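Long-range contacts in 2-C-methyl-D-erythritol 2,4-cyclodiphosphate synthase (Thermus thermophilus, PDB 1IV3), which converts 4-diphosphocytidyl-2-C-methyl-D-erythritol 2-phosphate to 2-C-methyl-D-erythritol 2,4-cyclodiphosphate with release of CMP, a step of non-mevalonate isoprenoid synthesis: residues 2-7 with 46-52; 89-95 with 145-151. The protein carries 3 engineered substitutions. All blocks are in the same frame, centred on the assembly; numbering follows the deposited sequence.

Interaction 1: residues 2-7 with 46-52; sequences RIGYGE and DALLSAY
This is the helix-on-sheet layer of the IspF subunit: helix 39-50 packs on the first, extended strand of the mixed sheet. The axes of segments 3-7 and 46-50 come within 5.7 Å, their N-to-C directions 144° apart, oblique but roughly antiparallel. Gly4 and Gly6, without side chains to strike the helix, allow this: Gly4 CA sits 4.1 Å from Ala51 CA, Gly6 CA 4.2 Å from Ala47 CA. Begin at Asp46 (chi1 m). Water 2, 2.8 Å from Asp46 OD2, donates to it and accepts from Glu7 N; water 3, 2.6 Å from Asp46 OD2, donates to it and to Glu7 O. Asp46 OD1 accepts from Ile57 N; Asp56 and Ile57 are both predicted to bind substrate. Ala47 CB rests 3.6 Å from Gly6 N; Gly4 CA makes a CA-H...O contact with Ala47 O at 3.3 Å. Leu48 and Leu49 turn away to helix 73-86. Ser50 OG and Tyr5 O share a water, 2.7 Å from each; Ser50 OG also bonds Ser95 OG of a neighbouring subunit. Ala51 CA lies 3.4 Å from Ile3 O. Tyr52 (chi1 m) offers its ring face to extended Arg2 (m,t,t): Arg2 CD is 3.6 Å (CH-pi) and CZ 4.1 Å (cation-pi) from the ring centroid, planes at 11°. Arg2 NH2 salt-bridges Asp125 of a neighbouring subunit; Arg2 NH1 donates to Ala51 O at 3.0 Å.

Interaction 2: residues 89-95 with 145-151; sequences AKLLQAS and RAVVLLD
Strands 91-95 and 145-150 are antiparallel neighbours in the central sheet, axes 4.5 Å apart at 163°. Starting at Ser95, Ser95 and Val147 form a hydrogen-bonded pair (Ser95 N to Val147 O 3.0 Å, Val147 N to Ser95 O 2.9 Å), Ala94 and Val148 a non-hydrogen-bonded pair (CA to CA 4.5 Å), and Gln93 pairs with Leu149 (Leu149 N to Gln93 O 2.9 Å). A classic bulge follows: Leu92 N (phi/psi -113/-38) and Gln93 N both donate to Leu149 O, at 2.9 and 3.1 Å. Leu91 and Leu150 are again non-hydrogen-bonded, CA to CA 4.3 Å. On their face, covered by Leu44 and Leu48 of helix 39-50 and Met120, Leu91 (chi1 t) lays CD1 against Val148 CB (4.1 Å) and Leu150 CG (3.8 Å); Ala94 CB meets Val148 CG1 at 4.1 Å, and Ala89 CB abuts Leu150 CD2 at 3.9 Å. Bulged Leu92 swings toward Leu149, CD2 to CD2 4.0 Å. Past the Leu91-Leu150 pair, Asp151 N donates to Lys90 O at 2.8 Å, and Lys90 N to Asp151 OD1 at 3.1 Å. Backbone bonds thus set the register, while apolar side chains fill the spaces around it.

In the fold
Strand 141-150 joins the two contacts: one edge bonds to strand 3-14 of interaction 1, through Gly4 O to Val148 N and Gly6 O to Ala146 N, both 2.8 Å, and the other pairs with 91-99. Interaction 1 is buried nearly throughout and links layers, helix over sheet, by close backbone approach, waters and a cation-pi stack. Interaction 2 lies within the sheet, held mainly by main-chain hydrogen bonds, interrupted by a bulge, and reaches solvent at Lys90 and Asp151. The same helix also covers interaction 2, with Ala47 on Val148 and Leu48 on Leu91. Both contacts meet the trimer interface, where Ser50 of one subunit bonds Ser95 of another, and Glu7 of one subunit forms a salt bridge with Arg145 of another.

Interaction 1: residues 2-7 with 46-52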
loop_
_atom_site.group_PDB
_atom_site.type_symbol
_atom_site.label_atom_id
_atom_site.label_comp_id
_atom_site.label_asym_id
_atom_site.label_seq_id
_atom_site.Cartn_x
_atom_site.Cartn_y
_atom_site.Cartn_z
ATOM N N ARG A 2 4.004 -16.715 -4.071
ATOM C CA ARG A 2 3.452 -15.594 -4.831
ATOM C C ARG A 2 2.836 -14.526 -3.942
ATOM O O ARG A 2 2.338 -14.815 -2.858
ATOM C CB ARG A 2 2.337 -16.058 -5.775
ATOM C CG ARG A 2 2.885 -16.879 -6.932
ATOM C CD ARG A 2 1.781 -17.194 -7.944
ATOM N NE ARG A 2 2.401 -17.839 -9.087
ATOM C CZ ARG A 2 2.593 -17.344 -10.288
ATOM N NH1 ARG A 2 2.195 -16.119 -10.560
ATOM N NH2 ARG A 2 3.187 -18.092 -11.218
ATOM N N ILE A 3 2.863 -13.304 -4.452
ATOM C CA ILE A 3 2.297 -12.208 -3.677
ATOM C C ILE A 3 1.363 -11.398 -4.568
ATOM O O ILE A 3 1.588 -11.370 -5.782
ATOM C CB ILE A 3 3.360 -11.276 -3.070
ATOM C CG1 ILE A 3 2.730 -10.148 -2.246
ATOM C CG2 ILE A 3 4.277 -10.680 -4.119
ATOM C CD1 ILE A 3 3.581 -9.633 -1.122
ATOM N N GLY A 4 0.356 -10.782 -3.957
ATOM C CA GLY A 4 -0.516 -9.936 -4.783
ATOM C C GLY A 4 -0.905 -8.698 -3.977
ATOM O O GLY A 4 -1.058 -8.807 -2.765
ATOM N N TYR A 5 -1.035 -7.559 -4.661
ATOM C CA TYR A 5 -1.388 -6.322 -3.971
ATOM C C TYR A 5 -2.588 -5.706 -4.655
ATOM O O TYR A 5 -2.578 -5.628 -5.883
ATOM C CB TYR A 5 -0.172 -5.387 -3.996
ATOM C CG TYR A 5 -0.429 -4.082 -3.289
ATOM C CD1 TYR A 5 -0.581 -4.065 -1.905
ATOM C CD2 TYR A 5 -0.507 -2.904 -4.029
ATOM C CE1 TYR A 5 -0.814 -2.852 -1.269
ATOM C CE2 TYR A 5 -0.746 -1.696 -3.389
ATOM C CZ TYR A 5 -0.897 -1.694 -2.021
ATOM O OH TYR A 5 -1.132 -0.488 -1.379
ATOM N N GLY A 6 -3.607 -5.252 -3.941
ATOM C CA GLY A 6 -4.712 -4.562 -4.593
ATOM C C GLY A 6 -5.280 -3.482 -3.678
ATOM O O GLY A 6 -5.046 -3.463 -2.470
ATOM N N GLU A 7 -6.016 -2.592 -4.325
ATOM C CA GLU A 7 -6.588 -1.420 -3.716
ATOM C C GLU A 7 -7.999 -1.192 -4.260
ATOM O O GLU A 7 -8.301 -1.587 -5.384
ATOM C CB GLU A 7 -5.803 -0.146 -4.032
ATOM C CG GLU A 7 -4.342 -0.103 -3.624
ATOM C CD GLU A 7 -3.812 1.318 -3.908
ATOM O OE1 GLU A 7 -4.611 2.265 -3.749
ATOM O OE2 GLU A 7 -2.647 1.487 -4.264
ATOM N N ASP A 46 -8.790 -8.060 -6.440
ATOM C CA ASP A 46 -7.700 -7.570 -7.288
ATOM C C ASP A 46 -6.354 -8.151 -6.842
ATOM O O ASP A 46 -5.524 -8.508 -7.680
ATOM C CB ASP A 46 -7.625 -6.047 -7.301
ATOM C CG ASP A 46 -8.493 -5.381 -8.355
ATOM O OD1 ASP A 46 -9.031 -6.102 -9.225
ATOM O OD2 ASP A 46 -8.627 -4.135 -8.347
ATOM N N ALA A 47 -6.091 -8.242 -5.538
ATOM C CA ALA A 47 -4.813 -8.773 -5.066
ATOM C C ALA A 47 -4.627 -10.221 -5.503
ATOM O O ALA A 47 -3.539 -10.615 -5.933
ATOM C CB ALA A 47 -4.719 -8.663 -3.548
ATOM N N LEU A 48 -5.694 -11.041 -5.381
ATOM C CA LEU A 48 -5.645 -12.430 -5.844
ATOM C C LEU A 48 -5.376 -12.522 -7.330
ATOM O O LEU A 48 -4.511 -13.284 -7.777
ATOM C CB LEU A 48 -6.980 -13.116 -5.518
ATOM C CG LEU A 48 -7.257 -13.376 -4.032
ATOM C CD1 LEU A 48 -8.698 -13.868 -3.830
ATOM C CD2 LEU A 48 -6.295 -14.405 -3.435
ATOM N N LEU A 49 -6.136 -11.741 -8.108
ATOM C CA LEU A 49 -5.949 -11.767 -9.564
ATOM C C LEU A 49 -4.526 -11.366 -9.904
ATOM O O LEU A 49 -3.836 -11.953 -10.739
ATOM C CB LEU A 49 -6.939 -10.819 -10.242
ATOM C CG LEU A 49 -8.428 -11.178 -10.119
ATOM C CD1 LEU A 49 -9.280 -10.113 -10.807
ATOM C CD2 LEU A 49 -8.698 -12.555 -10.702
ATOM N N SER A 50 -4.089 -10.300 -9.242
ATOM C CA SER A 50 -2.751 -9.746 -9.438
ATOM C C SER A 50 -1.655 -10.784 -9.195
ATOM O O SER A 50 -0.644 -10.798 -9.906
ATOM C CB SER A 50 -2.571 -8.537 -8.501
ATOM O OG SER A 50 -1.481 -7.753 -8.986
ATOM N N ALA A 51 -1.848 -11.638 -8.192
ATOM C CA ALA A 51 -0.843 -12.637 -7.855
ATOM C C ALA A 51 -0.563 -13.591 -9.018
ATOM O O ALA A 51 0.478 -14.247 -8.999
ATOM C CB ALA A 51 -1.241 -13.446 -6.630
ATOM N N TYR A 52 -1.476 -13.675 -9.984
ATOM C CA TYR A 52 -1.251 -14.515 -11.155
ATOM C C TYR A 52 -1.293 -13.736 -12.448
ATOM O O TYR A 52 -1.319 -14.330 -13.526
ATOM C CB TYR A 52 -2.283 -15.654 -11.185
ATOM C CG TYR A 52 -1.814 -16.809 -10.335
ATOM C CD1 TYR A 52 -2.020 -16.760 -8.958
ATOM C CD2 TYR A 52 -1.165 -17.899 -10.898
ATOM C CE1 TYR A 52 -1.593 -17.792 -8.149
ATOM C CE2 TYR A 52 -0.747 -18.940 -10.087
ATOM C CZ TYR A 52 -0.968 -18.875 -8.730
ATOM O OH TYR A 52 -0.558 -19.899 -7.918
HETATM O O HOH W 1 -1.976 -5.149 -8.518
HETATM O O HOH W 2 -6.296 -3.051 -7.320
HETATM O O HOH W 3 -10.272 -3.135 -6.669
#

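Interaction 2: residues 89-95 with 145-151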
loop_
_atom_site.group_PDB
_atom_site.type_symbol
_atom_site.label_atom_id
_atom_site.label_comp_id
_atom_site.label_asym_id
_atom_site.label_seq_id
_atom_site.Cartn_x
_atom_site.Cartn_y
_atom_site.Cartn_z
ATOM N N ALA A 89 -2.628 -22.451 -7.153
ATOM C CA ALA A 89 -2.357 -21.666 -5.947
ATOM C C ALA A 89 -3.005 -22.235 -4.700
ATOM O O ALA A 89 -4.087 -22.835 -4.733
ATOM C CB ALA A 89 -2.893 -20.264 -6.204
ATOM N N LYS A 90 -2.339 -22.045 -3.566
ATOM C CA LYS A 90 -2.880 -22.302 -2.249
ATOM C C LYS A 90 -2.825 -20.973 -1.470
ATOM O O LYS A 90 -1.751 -20.561 -1.037
ATOM C CB LYS A 90 -2.118 -23.323 -1.418
ATOM C CG LYS A 90 -2.589 -24.748 -1.446
ATOM C CD LYS A 90 -2.810 -25.322 -2.831
ATOM C CE LYS A 90 -3.640 -26.604 -2.756
ATOM N NZ LYS A 90 -3.155 -27.626 -3.723
ATOM N N LEU A 91 -3.962 -20.318 -1.312
ATOM C CA LEU A 91 -3.921 -19.084 -0.523
ATOM C C LEU A 91 -3.408 -19.376 0.876
ATOM O O LEU A 91 -3.831 -20.361 1.485
ATOM C CB LEU A 91 -5.321 -18.489 -0.488
ATOM C CG LEU A 91 -5.515 -17.111 0.129
ATOM C CD1 LEU A 91 -4.519 -16.069 -0.383
ATOM C CD2 LEU A 91 -6.958 -16.679 -0.163
ATOM N N LEU A 92 -2.502 -18.551 1.390
ATOM C CA LEU A 92 -1.946 -18.701 2.725
ATOM C C LEU A 92 -2.343 -17.595 3.688
ATOM O O LEU A 92 -2.550 -17.824 4.874
ATOM C CB LEU A 92 -0.402 -18.736 2.695
ATOM C CG LEU A 92 0.232 -18.863 4.086
ATOM C CD1 LEU A 92 -0.176 -20.138 4.808
ATOM C CD2 LEU A 92 1.751 -18.810 3.983
ATOM N N GLN A 93 -2.416 -16.354 3.170
ATOM C CA GLN A 93 -2.637 -15.249 4.101
ATOM C C GLN A 93 -3.240 -14.038 3.420
ATOM O O GLN A 93 -2.897 -13.835 2.234
ATOM C CB GLN A 93 -1.282 -14.829 4.718
ATOM C CG GLN A 93 -1.469 -13.845 5.875
ATOM C CD GLN A 93 -0.294 -13.792 6.844
ATOM O OE1 GLN A 93 -0.431 -13.330 7.991
ATOM N NE2 GLN A 93 0.847 -14.244 6.338
ATOM N N ALA A 94 -4.066 -13.261 4.123
ATOM C CA ALA A 94 -4.502 -11.974 3.569
ATOM C C ALA A 94 -4.354 -10.914 4.657
ATOM O O ALA A 94 -4.763 -11.153 5.787
ATOM C CB ALA A 94 -5.933 -12.028 3.035
ATOM N N SER A 95 -3.773 -9.765 4.306
ATOM C CA SER A 95 -3.560 -8.697 5.269
ATOM C C SER A 95 -4.069 -7.417 4.636
ATOM O O SER A 95 -3.585 -7.083 3.551
ATOM C CB SER A 95 -2.073 -8.567 5.616
ATOM O OG SER A 95 -1.910 -7.538 6.590
ATOM N N ARG A 145 -6.732 -1.401 1.144
ATOM C CA ARG A 145 -5.529 -1.888 0.464
ATOM C C ARG A 145 -5.188 -3.241 1.056
ATOM O O ARG A 145 -5.293 -3.407 2.281
ATOM C CB ARG A 145 -4.370 -0.898 0.597
ATOM C CG ARG A 145 -4.746 0.506 0.118
ATOM C CD ARG A 145 -3.526 1.431 0.103
ATOM N NE ARG A 145 -3.885 2.665 -0.615
ATOM C CZ ARG A 145 -4.466 3.660 0.046
ATOM N NH1 ARG A 145 -4.693 3.524 1.345
ATOM N NH2 ARG A 145 -4.793 4.768 -0.600
ATOM N N ALA A 146 -4.835 -4.185 0.181
ATOM C CA ALA A 146 -4.680 -5.567 0.594
ATOM C C ALA A 146 -3.432 -6.217 -0.009
ATOM O O ALA A 146 -3.163 -5.943 -1.178
ATOM C CB ALA A 146 -5.881 -6.429 0.186
ATOM N N VAL A 147 -2.771 -7.059 0.786
ATOM C CA VAL A 147 -1.705 -7.931 0.255
ATOM C C VAL A 147 -2.126 -9.373 0.495
ATOM O O VAL A 147 -2.629 -9.708 1.586
ATOM C CB VAL A 147 -0.341 -7.664 0.915
ATOM C CG1 VAL A 147 0.795 -8.415 0.264
ATOM C CG2 VAL A 147 -0.010 -6.172 0.857
ATOM N N VAL A 148 -1.946 -10.225 -0.493
ATOM C CA VAL A 148 -2.214 -11.649 -0.239
ATOM C C VAL A 148 -0.926 -12.426 -0.487
ATOM O O VAL A 148 -0.037 -12.032 -1.269
ATOM C CB VAL A 148 -3.342 -12.224 -1.117
ATOM C CG1 VAL A 148 -4.682 -11.580 -0.799
ATOM C CG2 VAL A 148 -2.988 -12.039 -2.584
ATOM N N LEU A 149 -0.839 -13.555 0.210
ATOM C CA LEU A 149 0.339 -14.417 0.061
ATOM C C LEU A 149 -0.161 -15.814 -0.284
ATOM O O LEU A 149 -1.113 -16.271 0.365
ATOM C CB LEU A 149 1.133 -14.379 1.354
ATOM C CG LEU A 149 2.437 -15.164 1.443
ATOM C CD1 LEU A 149 3.465 -14.603 0.476
ATOM C CD2 LEU A 149 2.941 -15.154 2.888
ATOM N N LEU A 150 0.468 -16.437 -1.259
ATOM C CA LEU A 150 0.010 -17.744 -1.719
ATOM C C LEU A 150 1.180 -18.716 -1.897
ATOM O O LEU A 150 2.218 -18.280 -2.389
ATOM C CB LEU A 150 -0.723 -17.605 -3.052
ATOM C CG LEU A 150 -1.891 -16.614 -3.095
ATOM C CD1 LEU A 150 -1.447 -15.345 -3.799
ATOM C CD2 LEU A 150 -3.107 -17.203 -3.782
ATOM N N ASP A 151 0.940 -19.956 -1.514
ATOM C CA ASP A 151 1.819 -21.108 -1.554
ATOM C C ASP A 151 2.683 -21.264 -0.313
ATOM O O ASP A 151 2.630 -22.210 0.465
ATOM C CB ASP A 151 2.731 -21.002 -2.783
ATOM C CG ASP A 151 1.932 -21.308 -4.037
ATOM O OD1 ASP A 151 0.681 -21.274 -3.912
ATOM O OD2 ASP A 151 2.570 -21.571 -5.076
#